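Local coordinates for fimbrin (Schizosaccharomyces pombe, PDB 1RT8), which binds and crosslinks actin filaments through tandem calponin-homology domains, serving cell polarity, cytokinesis, mating and spore formation in fission yeast, at residues V183-F186 against S187-S191; V255-L258 against F259-P263. One frame throughout, in Å; residues are numbered along the deposited sequence.

Contact 1 (V183-F186 against S187-S191)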
loop_
_atom_site.group_PDB
_atom_site.type_symbol
_atom_site.label_atom_id
_atom_site.label_comp_id
_atom_site.label_asym_id
_atom_site.label_seq_id
_atom_site.Cartn_x
_atom_site.Cartn_y
_atom_site.Cartn_z
ATOM N N VAL A 183 2.624 26.713 -0.705
ATOM C CA VAL A 183 2.126 25.626 -1.541
ATOM C C VAL A 183 1.174 24.713 -0.769
ATOM O O VAL A 183 1.475 24.298 0.347
ATOM C CB VAL A 183 3.308 24.780 -2.094
ATOM C CG1 VAL A 183 2.820 23.424 -2.568
ATOM C CG2 VAL A 183 3.979 25.520 -3.244
ATOM N N SER A 184 0.026 24.397 -1.367
ATOM C CA SER A 184 -0.932 23.515 -0.707
ATOM C C SER A 184 -1.394 22.393 -1.634
ATOM O O SER A 184 -2.252 21.589 -1.275
ATOM C CB SER A 184 -2.140 24.313 -0.192
ATOM O OG SER A 184 -2.939 24.787 -1.258
ATOM N N ASN A 185 -0.812 22.348 -2.826
ATOM C CA ASN A 185 -1.119 21.323 -3.810
ATOM C C ASN A 185 0.000 21.276 -4.841
ATOM O O ASN A 185 0.946 22.064 -4.781
ATOM C CB ASN A 185 -2.461 21.603 -4.508
ATOM C CG ASN A 185 -2.517 22.973 -5.183
ATOM O OD1 ASN A 185 -1.724 23.284 -6.075
ATOM N ND2 ASN A 185 -3.473 23.794 -4.759
ATOM N N PHE A 186 -0.107 20.347 -5.785
ATOM C CA PHE A 186 0.899 20.216 -6.819
ATOM C C PHE A 186 0.286 20.448 -8.187
ATOM O O PHE A 186 0.636 19.779 -9.159
ATOM C CB PHE A 186 1.552 18.836 -6.760
ATOM C CG PHE A 186 2.235 18.553 -5.465
ATOM C CD1 PHE A 186 1.503 18.180 -4.344
ATOM C CD2 PHE A 186 3.612 18.675 -5.355
ATOM C CE1 PHE A 186 2.135 17.933 -3.137
ATOM C CE2 PHE A 186 4.252 18.430 -4.152
ATOM C CZ PHE A 186 3.513 18.058 -3.040
ATOM N N SER A 187 -0.647 21.391 -8.255
ATOM C CA SER A 187 -1.282 21.730 -9.520
ATOM C C SER A 187 -1.235 23.242 -9.705
ATOM O O SER A 187 -0.257 23.778 -10.221
ATOM C CB SER A 187 -2.729 21.224 -9.562
ATOM O OG SER A 187 -3.493 21.754 -8.497
ATOM N N LYS A 188 -2.279 23.931 -9.262
ATOM C CA LYS A 188 -2.338 25.381 -9.392
ATOM C C LYS A 188 -1.161 26.101 -8.722
ATOM O O LYS A 188 -0.555 26.993 -9.316
ATOM C CB LYS A 188 -3.650 25.902 -8.801
ATOM C CG LYS A 188 -4.131 27.196 -9.433
ATOM C CD LYS A 188 -4.349 27.003 -10.929
ATOM C CE LYS A 188 -4.763 28.295 -11.616
ATOM N NZ LYS A 188 -4.855 28.124 -13.099
ATOM N N ASP A 189 -0.835 25.705 -7.495
ATOM C CA ASP A 189 0.248 26.335 -6.738
ATOM C C ASP A 189 1.668 26.238 -7.308
ATOM O O ASP A 189 2.552 26.973 -6.879
ATOM C CB ASP A 189 0.261 25.795 -5.309
ATOM C CG ASP A 189 -0.887 26.329 -4.478
ATOM O OD1 ASP A 189 -1.776 26.994 -5.047
ATOM O OD2 ASP A 189 -0.900 26.075 -3.257
ATOM N N VAL A 190 1.897 25.332 -8.251
ATOM C CA VAL A 190 3.235 25.195 -8.819
ATOM C C VAL A 190 3.226 25.400 -10.319
ATOM O O VAL A 190 4.281 25.405 -10.955
ATOM C CB VAL A 190 3.852 23.795 -8.512
ATOM C CG1 VAL A 190 3.951 23.589 -7.008
ATOM C CG2 VAL A 190 3.022 22.686 -9.156
ATOM N N SER A 191 2.037 25.605 -10.874
ATOM C CA SER A 191 1.885 25.758 -12.314
ATOM C C SER A 191 2.490 26.981 -13.003
ATOM O O SER A 191 2.588 26.984 -14.225
ATOM C CB SER A 191 0.402 25.643 -12.699
ATOM O OG SER A 191 -0.377 26.692 -12.144
#

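Contact 2 (V255-L258 against F259-P263)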
loop_
_atom_site.group_PDB
_atom_site.type_symbol
_atom_site.label_atom_id
_atom_site.label_comp_id
_atom_site.label_asym_id
_atom_site.label_seq_id
_atom_site.Cartn_x
_atom_site.Cartn_y
_atom_site.Cartn_z
ATOM N N VAL A 255 8.494 16.709 -7.601
ATOM C CA VAL A 255 8.837 17.151 -6.252
ATOM C C VAL A 255 9.390 16.019 -5.381
ATOM O O VAL A 255 10.287 16.231 -4.568
ATOM C CB VAL A 255 7.613 17.763 -5.525
ATOM C CG1 VAL A 255 7.980 18.108 -4.084
ATOM C CG2 VAL A 255 7.140 19.006 -6.263
ATOM N N ALA A 256 8.845 14.821 -5.543
ATOM C CA ALA A 256 9.295 13.682 -4.755
ATOM C C ALA A 256 10.769 13.381 -5.016
ATOM O O ALA A 256 11.559 13.233 -4.081
ATOM C CB ALA A 256 8.441 12.453 -5.069
ATOM N N HIS A 257 11.135 13.297 -6.288
ATOM C CA HIS A 257 12.513 13.001 -6.654
ATOM C C HIS A 257 13.483 14.085 -6.174
ATOM O O HIS A 257 14.597 13.791 -5.724
ATOM C CB HIS A 257 12.619 12.828 -8.170
ATOM C CG HIS A 257 13.998 12.488 -8.639
ATOM N ND1 HIS A 257 14.925 13.447 -8.986
ATOM C CD2 HIS A 257 14.622 11.295 -8.775
ATOM C CE1 HIS A 257 16.061 12.859 -9.316
ATOM N NE2 HIS A 257 15.905 11.554 -9.195
ATOM N N LEU A 258 13.050 15.338 -6.274
ATOM C CA LEU A 258 13.866 16.464 -5.852
ATOM C C LEU A 258 14.125 16.342 -4.359
ATOM O O LEU A 258 15.205 16.679 -3.870
ATOM C CB LEU A 258 13.136 17.775 -6.150
ATOM C CG LEU A 258 13.877 19.074 -5.841
ATOM C CD1 LEU A 258 15.168 19.138 -6.659
ATOM C CD2 LEU A 258 12.970 20.253 -6.166
ATOM N N PHE A 259 13.122 15.847 -3.642
ATOM C CA PHE A 259 13.220 15.668 -2.202
ATOM C C PHE A 259 14.158 14.521 -1.845
ATOM O O PHE A 259 14.872 14.594 -0.848
ATOM C CB PHE A 259 11.841 15.381 -1.618
ATOM C CG PHE A 259 11.869 14.952 -0.181
ATOM C CD1 PHE A 259 11.974 15.889 0.839
ATOM C CD2 PHE A 259 11.787 13.607 0.153
ATOM C CE1 PHE A 259 11.992 15.493 2.175
ATOM C CE2 PHE A 259 11.803 13.202 1.488
ATOM C CZ PHE A 259 11.904 14.145 2.499
ATOM N N ASN A 260 14.155 13.465 -2.653
ATOM C CA ASN A 260 15.007 12.312 -2.371
ATOM C C ASN A 260 16.484 12.590 -2.596
ATOM O O ASN A 260 17.336 12.030 -1.907
ATOM C CB ASN A 260 14.609 11.100 -3.224
ATOM C CG ASN A 260 13.228 10.589 -2.895
ATOM O OD1 ASN A 260 12.746 10.761 -1.775
ATOM N ND2 ASN A 260 12.586 9.938 -3.862
ATOM N N THR A 261 16.790 13.455 -3.553
ATOM C CA THR A 261 18.180 13.746 -3.851
ATOM C C THR A 261 18.709 15.039 -3.239
ATOM O O THR A 261 19.919 15.193 -3.068
ATOM C CB THR A 261 18.404 13.777 -5.373
ATOM O OG1 THR A 261 17.434 14.638 -5.978
ATOM C CG2 THR A 261 18.261 12.385 -5.964
ATOM N N HIS A 262 17.812 15.954 -2.885
ATOM C CA HIS A 262 18.231 17.232 -2.320
ATOM C C HIS A 262 17.366 17.739 -1.164
ATOM O O HIS A 262 16.826 18.844 -1.225
ATOM C CB HIS A 262 18.275 18.280 -3.436
ATOM C CG HIS A 262 19.301 17.989 -4.486
ATOM N ND1 HIS A 262 20.651 18.194 -4.286
ATOM C CD2 HIS A 262 19.182 17.470 -5.732
ATOM C CE1 HIS A 262 21.317 17.812 -5.361
ATOM N NE2 HIS A 262 20.450 17.369 -6.254
ATOM N N PRO A 263 17.244 16.948 -0.085
ATOM C CA PRO A 263 16.438 17.341 1.075
ATOM C C PRO A 263 16.715 18.777 1.518
ATOM O O PRO A 263 15.801 19.505 1.907
ATOM C CB PRO A 263 16.848 16.324 2.139
ATOM C CG PRO A 263 17.157 15.116 1.336
ATOM C CD PRO A 263 17.939 15.675 0.173
#

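Contact 1 (V183-F186 against S187-S191)
Between V183 and D189 the backbone doubles back, bringing their CA atoms to within 5.6 Å in the loop between helices 162-176 and 194-203. The extended backbone of N185 and the turn that follows at F186 and S187 point the amides of S187 and D189 at one side-chain oxygen. N185 OD1 accepts from D189 N at 2.9 Å, in the plane of the amide on a lone pair, and from S187 N at 3.1 Å, here tilted about 29° off that plane. N185 CG lies between its own backbone N and carbonyl carbon (chi1 57°), which brings OD1 round to the amides of S187 and D189; S187 OG adds a weak third bond to OD1. The bond from S187 N, two residues on, makes this an Asx turn, with D189 N as a second donor, and it lies in the second calponin-homology domain, in the first actin-binding region. D189 answers in the reverse direction, its side chain crossing that of N185 at about a right angle. D189 OD2 takes S184 N at 2.7 Å through the anti lone pair, while S184 OG reaches the same oxygen from the syn side at 3.1 Å, out of the carboxylate plane. On the buried side V190 CG2 lies 3.7 Å from F186 C, and V183 CG2 meets V190 CG1 at 4.2 Å; the F186 side chain packs on L166 and L167 of helix 162-176 and on L252 of helix 248-261.

Contact 2 (V255-L258 against F259-P263)
H257 O is gripped twice by T261, one turn further along the helix: by the amide T261 N at 3.1 Å and by the hydroxyl T261 OG1 at 3.0 Å, the two arriving from opposite faces of the carbonyl plane. The hydroxyl can fold back in this way because OG1 stands between its own backbone N and carbonyl carbon (chi1 51°), while T261 CG2 lies beside the imidazole, 4.0 Å from H257 CE1. With an alanine in place of H257, the methyl of T261 would probably lose its imidazole neighbour and the packing on C234 would probably be reduced. Around this pair the i to i+4 ladder runs on to the helix end, where H262 N bonds to L258 O at 2.9 Å although H262 has already left helical geometry. F259 CB touches A256 O at 3.3 Å; N260 CG also lies 3.3 Å from A256 O, and N260 ND2 is hydrogen-bonded to L132 O. The stretch closes helix 248-261 of the second calponin-homology domain: V255, A256 and F259 pack on helix 162-176, where F259 meets W169 edge-to-face, and L258 packs on L199, L200 and L203 of helix 194-203.

How the contacts relate
Both contacts belong to the second calponin-homology domain, within the first actin-binding region, and show a loop and a helix end joined through a shared core. Contact 1 closes earlier in the chain, in the loop before helix 194-203, and contact 2 ends helix 248-261; their centres are about 16 Å apart. They meet directly where F186 CE2 of contact 1 packs against V255 CG2 of contact 2, 3.6 Å away. L166 of helix 162-176 touches both F186 and V255, and Y196 of helix 194-203 touches both V190 and V255, so the same two helices border each contact. The direct meeting of the two, F186 on V255, is apolar packing.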